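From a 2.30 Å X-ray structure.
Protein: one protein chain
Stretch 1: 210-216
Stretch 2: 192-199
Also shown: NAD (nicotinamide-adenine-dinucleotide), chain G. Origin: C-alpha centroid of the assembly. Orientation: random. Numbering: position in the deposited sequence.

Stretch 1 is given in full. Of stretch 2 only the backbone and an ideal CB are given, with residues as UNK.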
ATOM      1  N   ARG A 210       5.437 -24.167  27.991  1.00 39.18           N
ATOM      2  CA  ARG A 210       5.795 -22.924  28.687  1.00 37.43           C
ATOM      3  C   ARG A 210       5.376 -22.932  30.164  1.00 37.34           C
ATOM      4  O   ARG A 210       5.890 -22.155  30.978  1.00 37.89           O
ATOM      5  CB  ARG A 210       5.175 -21.728  27.950  1.00 38.96           C
ATOM      6  CG  ARG A 210       5.398 -20.354  28.559  1.00 39.63           C
ATOM      7  CD  ARG A 210       4.440 -19.294  28.043  1.00 34.10           C
ATOM      8  NE  ARG A 210       5.046 -18.539  26.955  1.00 56.23           N
ATOM      9  CZ  ARG A 210       5.715 -17.399  27.096  1.00 55.24           C
ATOM     10  NH1 ARG A 210       5.868 -16.853  28.303  1.00 51.53           N
ATOM     11  NH2 ARG A 210       6.226 -16.805  26.017  1.00 54.77           N
ATOM     12  N   ALA A 211       4.464 -23.829  30.509  1.00 35.97           N
ATOM     13  CA  ALA A 211       3.803 -23.787  31.794  1.00 35.82           C
ATOM     14  C   ALA A 211       4.539 -24.618  32.841  1.00 36.63           C
ATOM     15  O   ALA A 211       4.286 -25.823  32.965  1.00 38.90           O
ATOM     16  CB  ALA A 211       2.359 -24.240  31.638  1.00 37.94           C
ATOM     17  N   ASN A 212       5.460 -23.971  33.572  1.00 32.80           N
ATOM     18  CA  ASN A 212       6.253 -24.624  34.579  1.00 30.46           C
ATOM     19  C   ASN A 212       6.164 -23.936  35.951  1.00 29.91           C
ATOM     20  O   ASN A 212       6.965 -24.203  36.833  1.00 30.40           O
ATOM     21  CB  ASN A 212       7.701 -24.701  34.102  1.00 32.82           C
ATOM     22  CG  ASN A 212       8.470 -23.379  34.268  1.00 38.03           C
ATOM     23  OD1 ASN A 212       7.897 -22.316  34.547  1.00 43.37           O
ATOM     24  ND2 ASN A 212       9.780 -23.456  34.109  1.00 38.15           N
ATOM     25  N   ASN A 213       5.190 -23.045  36.103  1.00 29.72           N
ATOM     26  CA  ASN A 213       4.986 -22.213  37.295  1.00 27.92           C
ATOM     27  C   ASN A 213       3.482 -22.223  37.620  1.00 27.48           C
ATOM     28  O   ASN A 213       2.824 -21.193  37.527  1.00 25.82           O
ATOM     29  CB  ASN A 213       5.443 -20.777  36.982  1.00 25.02           C
ATOM     30  CG  ASN A 213       5.769 -19.956  38.210  1.00 25.20           C
ATOM     31  OD1 ASN A 213       6.204 -20.481  39.226  1.00 25.05           O
ATOM     32  ND2 ASN A 213       5.584 -18.634  38.108  1.00 13.37           N
ATOM     33  N   VAL A 214       2.935 -23.392  37.976  1.00 29.22           N
ATOM     34  CA  VAL A 214       1.494 -23.513  38.254  1.00 28.87           C
ATOM     35  C   VAL A 214       1.109 -23.965  39.663  1.00 28.56           C
ATOM     36  O   VAL A 214       1.772 -24.815  40.256  1.00 26.07           O
ATOM     37  CB  VAL A 214       0.723 -24.346  37.151  1.00 32.12           C
ATOM     38  CG1 VAL A 214       1.459 -24.315  35.809  1.00 28.70           C
ATOM     39  CG2 VAL A 214       0.440 -25.750  37.576  1.00 27.27           C
ATOM     40  N   ILE A 215       0.028 -23.383  40.182  1.00 29.07           N
ATOM     41  CA  ILE A 215      -0.550 -23.772  41.479  1.00 30.80           C
ATOM     42  C   ILE A 215      -0.947 -25.254  41.399  1.00 30.38           C
ATOM     43  O   ILE A 215      -1.671 -25.616  40.486  1.00 30.58           O
ATOM     44  CB  ILE A 215      -1.859 -22.927  41.799  1.00 31.53           C
ATOM     45  CG1 ILE A 215      -1.723 -21.417  41.519  1.00 31.57           C
ATOM     46  CG2 ILE A 215      -2.361 -23.187  43.202  1.00 24.34           C
ATOM     47  CD1 ILE A 215      -0.660 -20.743  42.242  1.00 28.53           C
ATOM     48  N   PRO A 216      -0.511 -26.110  42.336  1.00 32.57           N
ATOM     49  CA  PRO A 216      -0.869 -27.548  42.302  1.00 31.23           C
ATOM     50  C   PRO A 216      -2.390 -27.809  42.416  1.00 30.61           C
ATOM     51  O   PRO A 216      -3.146 -26.902  42.752  1.00 32.51           O
ATOM     52  CB  PRO A 216      -0.145 -28.105  43.519  1.00 34.66           C
ATOM     53  CG  PRO A 216       0.964 -27.138  43.803  1.00 31.24           C
ATOM     54  CD  PRO A 216       0.367 -25.797  43.480  1.00 33.46           C
ATOM     55  N   UNK A 192      10.516 -12.519  39.578  1.00 28.80           N
ATOM     56  CA  UNK A 192      10.018 -13.787  39.078  1.00 29.74           C
ATOM     57  C   UNK A 192       8.541 -13.827  39.447  1.00 31.65           C
ATOM     58  O   UNK A 192       8.210 -13.720  40.629  1.00 33.97           O
ATOM     59  CB  UNK A 192      10.789 -14.978  39.652  1.00 29.74           C
ATOM     60  N   UNK A 193       7.656 -13.960  38.457  1.00 32.02           N
ATOM     61  CA  UNK A 193       6.212 -13.937  38.718  1.00 29.97           C
ATOM     62  C   UNK A 193       5.768 -15.078  39.611  1.00 26.87           C
ATOM     63  O   UNK A 193       6.369 -16.147  39.583  1.00 24.16           O
ATOM     64  CB  UNK A 193       5.436 -13.992  37.400  1.00 29.97           C
ATOM     65  N   UNK A 194       4.720 -14.835  40.397  1.00 25.27           N
ATOM     66  CA  UNK A 194       4.071 -15.881  41.198  1.00 23.96           C
ATOM     67  C   UNK A 194       3.485 -16.975  40.288  1.00 24.68           C
ATOM     68  O   UNK A 194       3.201 -16.732  39.135  1.00 23.56           O
ATOM     69  CB  UNK A 194       2.972 -15.276  42.074  1.00 23.96           C
ATOM     70  N   UNK A 195       3.375 -18.202  40.778  1.00 25.11           N
ATOM     71  CA  UNK A 195       2.712 -19.252  39.999  1.00 21.49           C
ATOM     72  C   UNK A 195       1.238 -18.979  39.817  1.00 20.86           C
ATOM     73  O   UNK A 195       0.625 -18.303  40.644  1.00 21.99           O
ATOM     74  CB  UNK A 195       2.900 -20.613  40.671  1.00 21.49           C
ATOM     75  N   UNK A 196       0.688 -19.420  38.691  1.00 19.79           N
ATOM     76  CA  UNK A 196      -0.695 -19.106  38.374  1.00 21.02           C
ATOM     77  C   UNK A 196      -1.544 -20.345  38.231  1.00 19.98           C
ATOM     78  O   UNK A 196      -1.060 -21.469  38.333  1.00 17.49           O
ATOM     79  CB  UNK A 196      -0.768 -18.280  37.088  1.00 21.02           C
ATOM     80  N   UNK A 197      -2.821 -20.112  37.955  1.00 23.99           N
ATOM     81  CA  UNK A 197      -3.790 -21.153  37.671  1.00 22.64           C
ATOM     82  C   UNK A 197      -3.534 -21.488  36.221  1.00 24.90           C
ATOM     83  O   UNK A 197      -3.420 -20.583  35.406  1.00 28.70           O
ATOM     84  CB  UNK A 197      -5.234 -20.723  37.937  1.00 22.64           C
ATOM     85  N   UNK A 198      -3.445 -22.779  35.888  1.00 26.26           N
ATOM     86  CA  UNK A 198      -3.319 -23.226  34.502  1.00 23.16           C
ATOM     87  C   UNK A 198      -4.379 -24.277  34.212  1.00 24.04           C
ATOM     88  O   UNK A 198      -4.281 -25.382  34.714  1.00 27.58           O
ATOM     89  CB  UNK A 198      -1.920 -23.782  34.228  1.00 23.16           C
ATOM     90  N   UNK A 199      -5.391 -23.965  33.401  1.00 24.46           N
ATOM     91  CA  UNK A 199      -6.334 -25.002  32.968  1.00 25.18           C
ATOM     92  C   UNK A 199      -6.158 -25.210  31.451  1.00 29.30           C
ATOM     93  O   UNK A 199      -6.724 -24.453  30.649  1.00 31.37           O
ATOM     94  CB  UNK A 199      -7.775 -24.615  33.309  1.00 25.18           C
TER
HETATM   95  PA  NAD G 601       2.336 -12.929  25.586  1.00 25.23           P
HETATM   96  O1A NAD G 601       2.317 -14.335  25.219  1.00 15.07           O
HETATM   97  O2A NAD G 601       3.685 -12.394  25.334  1.00 18.41           O
HETATM   98  O5B NAD G 601       1.874 -12.829  27.100  1.00 28.60           O
HETATM   99  C5B NAD G 601       1.113 -13.848  27.674  1.00 24.71           C
HETATM  100  C4B NAD G 601       1.788 -14.242  28.975  1.00 16.86           C
HETATM  101  O4B NAD G 601       0.800 -14.722  29.859  1.00 27.42           O
HETATM  102  C3B NAD G 601       2.781 -15.355  28.791  1.00 19.58           C
HETATM  103  O3B NAD G 601       3.815 -15.055  29.715  1.00 17.06           O
HETATM  104  C2B NAD G 601       2.110 -16.597  29.306  1.00 17.79           C
HETATM  105  O2B NAD G 601       3.116 -17.262  30.069  1.00 24.24           O
HETATM  106  C1B NAD G 601       1.086 -16.024  30.280  1.00 17.26           C
HETATM  107  N9A NAD G 601      -0.135 -16.801  30.613  1.00 16.04           N
HETATM  108  C8A NAD G 601      -0.912 -17.600  29.831  1.00 29.17           C
HETATM  109  N7A NAD G 601      -1.903 -18.109  30.597  1.00 22.19           N
HETATM  110  C5A NAD G 601      -1.795 -17.668  31.864  1.00 27.77           C
HETATM  111  C6A NAD G 601      -2.513 -17.905  33.049  1.00 32.19           C
HETATM  112  N6A NAD G 601      -3.547 -18.758  33.133  1.00 28.02           N
HETATM  113  N1A NAD G 601      -2.095 -17.294  34.204  1.00 14.67           N
HETATM  114  C2A NAD G 601      -0.986 -16.499  34.210  1.00 25.60           C
HETATM  115  N3A NAD G 601      -0.284 -16.319  33.063  1.00 14.80           N
HETATM  116  C4A NAD G 601      -0.667 -16.872  31.892  1.00 27.36           C
HETATM  117  O3  NAD G 601       1.198 -12.080  24.802  1.00 18.80           O
HETATM  118  PN  NAD G 601       1.150 -10.495  24.939  1.00 17.82           P
HETATM  119  O1N NAD G 601       1.795 -10.148  26.233  1.00 34.71           O
HETATM  120  O2N NAD G 601       1.686  -9.931  23.698  1.00 16.31           O
HETATM  121  O5D NAD G 601      -0.411 -10.116  25.167  1.00 21.97           O
HETATM  122  C5D NAD G 601      -1.201 -10.817  26.112  1.00 24.86           C
HETATM  123  C4D NAD G 601      -2.718 -10.731  25.858  1.00 24.67           C
HETATM  124  O4D NAD G 601      -3.099  -9.403  25.598  1.00 27.08           O
HETATM  125  C3D NAD G 601      -3.203 -11.565  24.666  1.00 23.94           C
HETATM  126  O3D NAD G 601      -4.419 -12.169  25.009  1.00 29.51           O
HETATM  127  C2D NAD G 601      -3.561 -10.524  23.637  1.00 31.80           C
HETATM  128  O2D NAD G 601      -4.620 -10.875  22.759  1.00 36.09           O
HETATM  129  C1D NAD G 601      -4.005  -9.388  24.517  1.00 28.92           C
HETATM  130  N1N NAD G 601      -3.979  -8.203  23.668  1.00 25.40           N
HETATM  131  C2N NAD G 601      -2.803  -7.776  23.133  1.00 13.40           C
HETATM  132  C3N NAD G 601      -2.810  -6.672  22.311  1.00 19.34           C
HETATM  133  C7N NAD G 601      -1.494  -6.033  22.075  1.00 25.56           C
HETATM  134  O7N NAD G 601      -0.384  -6.712  22.634  1.00 31.73           O
HETATM  135  N7N NAD G 601      -1.418  -4.882  21.395  1.00 25.15           N
HETATM  136  C4N NAD G 601      -4.003  -5.976  22.035  1.00 16.31           C
HETATM  137  C5N NAD G 601      -5.185  -6.436  22.572  1.00 15.55           C
HETATM  138  C6N NAD G 601      -5.168  -7.574  23.394  1.00 18.21           C

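Position 192 has an extended backbone, and its CB lies sideways to stretch 1 with nothing of that stretch within 5.5 Å. As far as stretch 1 is concerned, almost any residue would do; the deposited one is Val 192, in rotamer t.

At position 193 phi is -62° and psi 149°, values that proline tolerates well. The ideal CB of 193 is 4.7 Å from Asn 213 ND2, too far to demand a particular side chain, and what matters here is the carbonyl: Asn 213 ND2 donates to O of 193 at 3.0 Å, which many residues could accept. The residue is Pro 193.

Position 194 turns its CB away, so stretch 1 sets no limit. It is Leu 194. Leu 194 O lies 3.2 Å from Asn 213 ND2, but the angle is too poor for a hydrogen bond.

Position 195 has the CA nearest to a CA of stretch 1: CA of 195 is 4.6 Å from Asn 213 CA. Phi is again near -65°, and no carbonyl of stretch 1 takes up a hydrogen from its N. The ideal CB of 195 is a tight 3.2 Å from Asn 213 O and 3.9 Å from Ile 215 CD1, which favours a compact apolar group; alanine, valine or proline could be considered. Pro 195 fills the place, Pro 195 CB lying 3.9 Å from Ile 215 CD1, and the ring costs no hydrogen bond across the stretches.

Position 196 works through its backbone. N of 196 donates to Asn 213 O at 3.0 Å, and O of 196 accepts from Ile 215 N at 2.9 Å, a single bridge; because the N must donate a hydrogen, proline is ruled out. CB points away from stretch 1, and a small polar side chain could reach N1A of the NAD adenine. Ser 196 does so: Ser 196 OG donates to NAD N1A at 2.9 Å.

Position 197 also points its CB away, 5.1 Å from Ile 215 CG1, so a branched or long aliphatic residue could still brush that side chain. Ile 197 does, Ile 197 CG1 to Ile 215 CG1 at 4.5 Å, while Ile 197 O accepts a weak hydrogen bond from NAD N6A at 2.9 Å.

Position 198 faces stretch 1: its ideal CB is 3.8 Å from Val 214 CG1. This apolar surface invites leucine, methionine or an aromatic ring. Tyr 198, in rotamer t, lays one ring face against Ala 211, whose CB is 3.8 Å from the centroid of the Tyr 198 ring, a CH-pi contact. Tyr 198 N and Ile 215 O share a water.

Position 199 is out of reach, so stretch 1 does not choose its side chain; it is Tyr 199, whose OH is hydrogen-bonded elsewhere in the structure.

Stretch 2, residues 192-199: VPLPSIYY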
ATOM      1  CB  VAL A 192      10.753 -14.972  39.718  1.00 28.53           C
ATOM      2  CG1 VAL A 192      10.062 -16.284  39.340  1.00 34.96           C
ATOM      3  CG2 VAL A 192      12.214 -15.000  39.257  1.00 24.31           C
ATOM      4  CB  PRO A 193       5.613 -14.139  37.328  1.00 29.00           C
ATOM      5  CG  PRO A 193       6.677 -13.668  36.388  1.00 31.38           C
ATOM      6  CD  PRO A 193       7.948 -14.127  37.013  1.00 28.98           C
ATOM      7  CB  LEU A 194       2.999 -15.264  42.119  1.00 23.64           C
ATOM      8  CG  LEU A 194       3.412 -14.038  42.964  1.00 22.42           C
ATOM      9  CD1 LEU A 194       2.222 -13.399  43.622  1.00 16.67           C
ATOM     10  CD2 LEU A 194       4.423 -14.403  44.002  1.00 23.47           C
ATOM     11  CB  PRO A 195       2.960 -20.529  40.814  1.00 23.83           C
ATOM     12  CG  PRO A 195       3.386 -20.085  42.145  1.00 20.80           C
ATOM     13  CD  PRO A 195       3.943 -18.696  42.046  1.00 21.11           C
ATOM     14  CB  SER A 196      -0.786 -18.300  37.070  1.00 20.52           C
ATOM     15  OG  SER A 196      -1.879 -17.401  37.142  1.00 18.58           O
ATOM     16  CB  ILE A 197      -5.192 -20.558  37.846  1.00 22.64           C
ATOM     17  CG1 ILE A 197      -5.354 -20.029  39.256  1.00 24.71           C
ATOM     18  CG2 ILE A 197      -6.294 -21.569  37.548  1.00 20.92           C
ATOM     19  CD1 ILE A 197      -6.610 -19.223  39.430  1.00 36.86           C
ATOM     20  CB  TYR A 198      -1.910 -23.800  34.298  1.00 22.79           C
ATOM     21  CG  TYR A 198      -1.647 -24.420  32.930  1.00 28.35           C
ATOM     22  CD1 TYR A 198      -2.087 -23.803  31.766  1.00 21.34           C
ATOM     23  CD2 TYR A 198      -0.954 -25.616  32.804  1.00 22.82           C
ATOM     24  CE1 TYR A 198      -1.859 -24.354  30.535  1.00 28.42           C
ATOM     25  CE2 TYR A 198      -0.717 -26.172  31.560  1.00 24.16           C
ATOM     26  CZ  TYR A 198      -1.167 -25.529  30.435  1.00 31.95           C
ATOM     27  OH  TYR A 198      -0.965 -26.053  29.182  1.00 37.91           O
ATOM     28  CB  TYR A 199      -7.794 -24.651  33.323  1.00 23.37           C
ATOM     29  CG  TYR A 199      -8.086 -24.358  34.801  1.00 26.07           C
ATOM     30  CD1 TYR A 199      -7.287 -24.870  35.830  1.00 24.67           C
ATOM     31  CD2 TYR A 199      -9.188 -23.601  35.162  1.00 26.02           C
ATOM     32  CE1 TYR A 199      -7.571 -24.606  37.159  1.00 26.38           C
ATOM     33  CE2 TYR A 199      -9.465 -23.319  36.486  1.00 29.86           C
ATOM     34  CZ  TYR A 199      -8.654 -23.813  37.484  1.00 27.13           C
ATOM     35  OH  TYR A 199      -8.955 -23.533  38.816  1.00 33.42           O
TER
HETATM   36  O   HOH W   1      -3.282 -24.589  38.340  1.00 29.70           O
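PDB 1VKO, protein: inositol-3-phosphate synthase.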